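Local coordinates for protein transcriptional repressor, TetR family (Thermus thermophilus, PDB 3ANP) that acts as a TetR-family transcriptional repressor that controls fatty acid degradation and binds acyl-CoA such as lauroyl-CoA, at residues Arg25-Thr30 and Tyr52-Leu57; Glu12-Ala17 and Lys37-Ser42. All coordinates share one frame; numbering follows the deposited sequence.

Contact 1 of 2, residues Arg25-Thr30 and Tyr52-Leu57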
loop_
_atom_site.group_PDB
_atom_site.type_symbol
_atom_site.label_atom_id
_atom_site.label_comp_id
_atom_site.label_asym_id
_atom_site.label_seq_id
_atom_site.Cartn_x
_atom_site.Cartn_y
_atom_site.Cartn_z
ATOM N N ARG A 25 6.079 22.991 15.249
ATOM C CA ARG A 25 7.390 23.070 14.613
ATOM C C ARG A 25 7.722 21.974 13.610
ATOM O O ARG A 25 8.741 22.053 12.926
ATOM C CB ARG A 25 8.468 23.127 15.704
ATOM C CG ARG A 25 8.309 24.342 16.634
ATOM C CD ARG A 25 9.241 24.317 17.833
ATOM N NE ARG A 25 10.646 24.389 17.447
ATOM C CZ ARG A 25 11.662 24.312 18.301
ATOM N NH1 ARG A 25 12.913 24.386 17.858
ATOM N NH2 ARG A 25 11.430 24.160 19.601
ATOM N N GLY A 26 6.868 20.965 13.513
ATOM C CA GLY A 26 7.124 19.889 12.574
ATOM C C GLY A 26 7.629 18.647 13.292
ATOM O O GLY A 26 8.373 18.746 14.280
ATOM N N PHE A 27 7.228 17.480 12.794
ATOM C CA PHE A 27 7.623 16.212 13.394
ATOM C C PHE A 27 9.119 15.935 13.283
ATOM O O PHE A 27 9.804 15.685 14.287
ATOM C CB PHE A 27 6.869 15.049 12.741
ATOM C CG PHE A 27 7.283 13.711 13.264
ATOM C CD1 PHE A 27 6.933 13.318 14.558
ATOM C CD2 PHE A 27 8.110 12.879 12.507
ATOM C CE1 PHE A 27 7.416 12.109 15.093
ATOM C CE2 PHE A 27 8.593 11.679 13.027
ATOM C CZ PHE A 27 8.245 11.294 14.328
ATOM N N GLN A 28 9.613 15.975 12.052
ATOM C CA GLN A 28 11.017 15.715 11.769
ATOM C C GLN A 28 11.949 16.706 12.447
ATOM O O GLN A 28 13.029 16.327 12.898
ATOM C CB GLN A 28 11.276 15.758 10.259
ATOM C CG GLN A 28 10.571 14.677 9.449
ATOM C CD GLN A 28 11.012 13.273 9.831
ATOM O OE1 GLN A 28 12.173 13.046 10.193
ATOM N NE2 GLN A 28 10.089 12.319 9.741
ATOM N N GLU A 29 11.527 17.967 12.521
ATOM C CA GLU A 29 12.346 19.037 13.114
ATOM C C GLU A 29 12.437 19.025 14.640
ATOM O O GLU A 29 13.350 19.611 15.225
ATOM C CB GLU A 29 11.819 20.407 12.660
ATOM C CG GLU A 29 11.884 20.630 11.150
ATOM C CD GLU A 29 10.588 20.264 10.430
ATOM O OE1 GLU A 29 9.915 19.294 10.836
ATOM O OE2 GLU A 29 10.249 20.948 9.442
ATOM N N THR A 30 11.485 18.367 15.279
ATOM C CA THR A 30 11.453 18.291 16.737
ATOM C C THR A 30 12.284 17.113 17.268
ATOM O O THR A 30 12.132 15.987 16.813
ATOM C CB THR A 30 9.992 18.154 17.216
ATOM O OG1 THR A 30 9.261 19.335 16.857
ATOM C CG2 THR A 30 9.933 17.957 18.720
ATOM N N TYR A 52 11.109 5.589 20.259
ATOM C CA TYR A 52 11.422 6.314 19.033
ATOM C C TYR A 52 10.294 7.321 18.832
ATOM O O TYR A 52 9.174 7.078 19.279
ATOM C CB TYR A 52 11.577 5.347 17.829
ATOM C CG TYR A 52 10.519 4.268 17.709
ATOM C CD1 TYR A 52 9.396 4.441 16.892
ATOM C CD2 TYR A 52 10.647 3.067 18.410
ATOM C CE1 TYR A 52 8.423 3.437 16.773
ATOM C CE2 TYR A 52 9.687 2.075 18.310
ATOM C CZ TYR A 52 8.575 2.262 17.490
ATOM O OH TYR A 52 7.625 1.277 17.418
ATOM N N LYS A 53 10.595 8.454 18.197
ATOM C CA LYS A 53 9.603 9.525 17.996
ATOM C C LYS A 53 8.276 9.085 17.367
ATOM O O LYS A 53 7.210 9.606 17.732
ATOM C CB LYS A 53 10.207 10.661 17.162
ATOM C CG LYS A 53 11.224 11.556 17.898
ATOM C CD LYS A 53 12.010 12.438 16.918
ATOM C CE LYS A 53 11.080 13.245 15.998
ATOM N NZ LYS A 53 11.855 14.006 14.955
ATOM N N GLU A 54 8.330 8.131 16.433
ATOM C CA GLU A 54 7.116 7.662 15.761
ATOM C C GLU A 54 6.145 6.960 16.699
ATOM O O GLU A 54 4.944 6.863 16.413
ATOM C CB GLU A 54 7.465 6.710 14.605
ATOM C CG GLU A 54 8.099 7.373 13.398
ATOM C CD GLU A 54 9.541 7.785 13.623
ATOM O OE1 GLU A 54 10.158 7.345 14.617
ATOM O OE2 GLU A 54 10.061 8.548 12.791
ATOM N N ALA A 55 6.658 6.438 17.811
ATOM C CA ALA A 55 5.792 5.759 18.756
ATOM C C ALA A 55 4.771 6.774 19.295
ATOM O O ALA A 55 3.663 6.403 19.672
ATOM C CB ALA A 55 6.622 5.142 19.909
ATOM N N VAL A 56 5.140 8.051 19.334
ATOM C CA VAL A 56 4.192 9.074 19.795
ATOM C C VAL A 56 3.061 9.165 18.765
ATOM O O VAL A 56 1.877 9.155 19.119
ATOM C CB VAL A 56 4.854 10.482 19.935
ATOM C CG1 VAL A 56 3.787 11.524 20.259
ATOM C CG2 VAL A 56 5.917 10.471 21.053
ATOM N N LEU A 57 3.422 9.245 17.486
ATOM C CA LEU A 57 2.413 9.339 16.432
ATOM C C LEU A 57 1.506 8.105 16.413
ATOM O O LEU A 57 0.311 8.213 16.145
ATOM C CB LEU A 57 3.087 9.521 15.067
ATOM C CG LEU A 57 4.006 10.738 14.916
ATOM C CD1 LEU A 57 4.698 10.674 13.550
ATOM C CD2 LEU A 57 3.200 12.047 15.061
HETATM O O HOH W 1 12.467 12.378 12.995
#
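In the DNA-binding domain of this TetR-family repressor, the loop after the first helix meets residues 52-57, where the chain enters helix 54-77, through Phe27 and Lys53. The Phe27 ring is clasped on its two faces. Over one lies Leu57, whose CD1 stands 3.6 Å from the centroid of the Phe27 ring and 17° off the ring normal, a CH-pi contact offset toward CE1. Over the opposite face runs the lysine: Lys53 CE makes a second CH-pi contact, while Lys53 NZ sits 4.5 Å from the Phe27 centroid as a cation-pi partner. Glu54 reaches the rim, its OE2 3.5 Å from Phe27 CE2, with the carboxylate plane steeply inclined to the ring.

This loop leads from helix 3-25 into helix 32-39, the first helix of the predicted helix-turn-helix, and Lys53 gathers it up. A bend at chi3 (53°) brings CE over the ring, and the ammonium then donates to two carbonyls, Phe27 O and Thr30 O, each 2.7 Å from Lys53 NZ. A water accepts from the same nitrogen and donates to Gln28 OE1, so three acceptors match the three N-H groups of a lysine. A methionine in its place would probably leave the carbonyls of Phe27 and Thr30 without their shared donor and the loop less firmly tied to residues 52-57. The turn has its own brace, Thr30 OG1 donating to Gly26 O at 2.8 Å. Gly26 has positive phi where helix 3-25 ends, with backbone angles at which any side chain would collide with the carbonyl oxygen of Arg25. Pro106 of helix 101-110 touches both Phe27 and Leu57.

Contact 2 of 2, residues Glu12-Ala17 and Lys37-Ser42; sequences ERIFRA and KAAHVS
Arg13 reaches from helix 3-25 to the C-terminal end of helix 32-39 and grips the carbonyl of Ala39 with two nitrogens. Its CG is anti to the backbone N (chi1 -168°), and the chain stays extended until a bend at chi3 brings NE to the oxygen. NE and NH2 hold it side-on: Arg13 NE donates to Ala39 O at 2.9 Å in a fairly straight bond (N-H...O angle 157°), and Arg13 NH2 donates to the same oxygen at 3.1 Å, nearly along the C=O axis but with a more bent N-H (141°). Ala39 O lies close to the guanidinium plane. A positive group at this helix end probably also interacts favourably with the helix dipole. Arg13 NH2 further rests 3.7 Å from Val41 CG1.

One residue on, Ile14 lays its CG1 3.9 Å from Ala39 CB and, more loosely, near Val41 CG2; Phe46 and Tyr49 of helix 43-49 also touch this isoleucine. A turn later comes Ala17, whose CB meets Ala39 CB at 3.8 Å and Ala38 CB at 4.1 Å. Alanine suits positions 17 and 39, because Ala39 CB sits 3.8 Å from Ile14 CA and the backbones come to 5.2 Å between Ile14 CA and Ala39 CA, leaving little room for longer side chains.

Beyond Ala39 the helix ends at His40, whose positive phi belongs to a Schellman motif, and Ser42 then N-caps helix 43-49 by its OG bonding Thr45 N. Such packing is characteristic of the three-helix, helix-turn-helix DNA-binding domain of TetR-family repressors.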
loop_
_atom_site.group_PDB
_atom_site.type_symbol
_atom_site.label_atom_id
_atom_site.label_comp_id
_atom_site.label_asym_id
_atom_site.label_seq_id
_atom_site.Cartn_x
_atom_site.Cartn_y
_atom_site.Cartn_z
ATOM N N GLU A 12 1.163 10.764 29.655
ATOM C CA GLU A 12 0.269 11.691 28.968
ATOM C C GLU A 12 0.887 13.083 28.812
ATOM O O GLU A 12 0.684 13.742 27.796
ATOM C CB GLU A 12 -1.087 11.777 29.684
ATOM C CG GLU A 12 -2.208 12.348 28.812
ATOM C CD GLU A 12 -2.499 13.828 29.066
ATOM O OE1 GLU A 12 -3.300 14.423 28.296
ATOM O OE2 GLU A 12 -1.943 14.398 30.034
ATOM N N ARG A 13 1.659 13.526 29.799
ATOM C CA ARG A 13 2.276 14.844 29.705
ATOM C C ARG A 13 3.348 14.841 28.606
ATOM O O ARG A 13 3.464 15.792 27.834
ATOM C CB ARG A 13 2.889 15.249 31.051
ATOM C CG ARG A 13 3.292 16.714 31.096
ATOM C CD ARG A 13 3.796 17.139 32.466
ATOM N NE ARG A 13 5.104 16.574 32.796
ATOM C CZ ARG A 13 5.307 15.640 33.722
ATOM N NH1 ARG A 13 4.281 15.154 34.416
ATOM N NH2 ARG A 13 6.538 15.209 33.974
ATOM N N ILE A 14 4.138 13.775 28.541
ATOM C CA ILE A 14 5.159 13.669 27.506
ATOM C C ILE A 14 4.440 13.657 26.146
ATOM O O ILE A 14 4.831 14.362 25.218
ATOM C CB ILE A 14 5.985 12.366 27.680
ATOM C CG1 ILE A 14 6.865 12.483 28.938
ATOM C CG2 ILE A 14 6.833 12.104 26.418
ATOM C CD1 ILE A 14 7.474 11.167 29.403
ATOM N N PHE A 15 3.378 12.855 26.038
ATOM C CA PHE A 15 2.613 12.783 24.802
ATOM C C PHE A 15 2.114 14.171 24.380
ATOM O O PHE A 15 2.304 14.605 23.233
ATOM C CB PHE A 15 1.430 11.824 24.977
ATOM C CG PHE A 15 0.504 11.787 23.793
ATOM C CD1 PHE A 15 -0.677 12.532 23.786
ATOM C CD2 PHE A 15 0.829 11.036 22.666
ATOM C CE1 PHE A 15 -1.517 12.532 22.672
ATOM C CE2 PHE A 15 0.001 11.028 21.553
ATOM C CZ PHE A 15 -1.180 11.783 21.556
ATOM N N ARG A 16 1.481 14.879 25.311
ATOM C CA ARG A 16 0.969 16.209 24.998
ATOM C C ARG A 16 2.067 17.151 24.567
ATOM O O ARG A 16 1.907 17.912 23.597
ATOM C CB ARG A 16 0.234 16.804 26.203
ATOM C CG ARG A 16 -1.094 16.120 26.468
ATOM C CD ARG A 16 -1.994 16.967 27.366
ATOM N NE ARG A 16 -1.514 16.995 28.739
ATOM C CZ ARG A 16 -0.895 18.027 29.301
ATOM N NH1 ARG A 16 -0.678 19.140 28.607
ATOM N NH2 ARG A 16 -0.476 17.935 30.558
ATOM N N ALA A 17 3.179 17.115 25.297
ATOM C CA ALA A 17 4.320 17.975 24.993
ATOM C C ALA A 17 4.839 17.716 23.575
ATOM O O ALA A 17 5.111 18.648 22.820
ATOM C CB ALA A 17 5.428 17.730 25.998
ATOM N N LYS A 37 12.552 18.411 27.458
ATOM C CA LYS A 37 12.578 19.714 28.118
ATOM C C LYS A 37 11.163 20.254 28.293
ATOM O O LYS A 37 10.812 20.740 29.367
ATOM C CB LYS A 37 13.414 20.714 27.313
ATOM C CG LYS A 37 13.628 22.059 28.015
ATOM C CD LYS A 37 14.506 22.998 27.194
ATOM C CE LYS A 37 14.954 24.221 28.005
ATOM N NZ LYS A 37 13.821 25.094 28.437
ATOM N N ALA A 38 10.350 20.162 27.243
ATOM C CA ALA A 38 8.975 20.662 27.315
ATOM C C ALA A 38 8.112 19.904 28.321
ATOM O O ALA A 38 7.207 20.488 28.922
ATOM C CB ALA A 38 8.318 20.615 25.931
ATOM N N ALA A 39 8.381 18.610 28.498
ATOM C CA ALA A 39 7.614 17.781 29.433
ATOM C C ALA A 39 8.276 17.694 30.814
ATOM O O ALA A 39 7.789 16.994 31.713
ATOM C CB ALA A 39 7.440 16.359 28.857
ATOM N N HIS A 40 9.388 18.407 30.960
ATOM C CA HIS A 40 10.171 18.429 32.188
ATOM C C HIS A 40 10.626 17.044 32.664
ATOM O O HIS A 40 10.424 16.666 33.827
ATOM C CB HIS A 40 9.418 19.147 33.317
ATOM C CG HIS A 40 10.319 19.657 34.400
ATOM N ND1 HIS A 40 9.875 19.936 35.676
ATOM C CD2 HIS A 40 11.644 19.948 34.393
ATOM C CE1 HIS A 40 10.886 20.373 36.408
ATOM N NE2 HIS A 40 11.971 20.390 35.654
ATOM N N VAL A 41 11.231 16.282 31.755
ATOM C CA VAL A 41 11.771 14.964 32.088
ATOM C C VAL A 41 13.127 14.905 31.403
ATOM O O VAL A 41 13.449 15.783 30.616
ATOM C CB VAL A 41 10.875 13.804 31.572
ATOM C CG1 VAL A 41 9.504 13.862 32.266
ATOM C CG2 VAL A 41 10.718 13.884 30.047
ATOM N N SER A 42 13.935 13.895 31.705
ATOM C CA SER A 42 15.242 13.794 31.050
ATOM C C SER A 42 15.062 13.162 29.672
ATOM O O SER A 42 14.034 12.550 29.397
ATOM C CB SER A 42 16.188 12.909 31.865
ATOM O OG SER A 42 15.750 11.562 31.824
#

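How the contacts relate
Contacts 1 and 2 lie about 13 Å apart, centre to centre, within the N-terminal DNA-binding domain and on the same side of the chain's centre. Their segments alternate along the chain: 12-17, then 25-30, 37-42 and 52-57. Helix 3-25 carries the first segment of contact 2 and leads directly into the loop of contact 1. The two contacts touch where Phe15 CE2 approaches Val56 O at 3.6 Å. Contact 2 thus joins the first helix to the first helix and turn of the predicted helix-turn-helix, whereas contact 1 joins the loop between helices 3-25 and 32-39 to the start of helix 54-77. Leu64, further along that helix, lines the dodecyl-CoA pocket, so the helix could carry a ligand-induced shift toward the DNA-binding region.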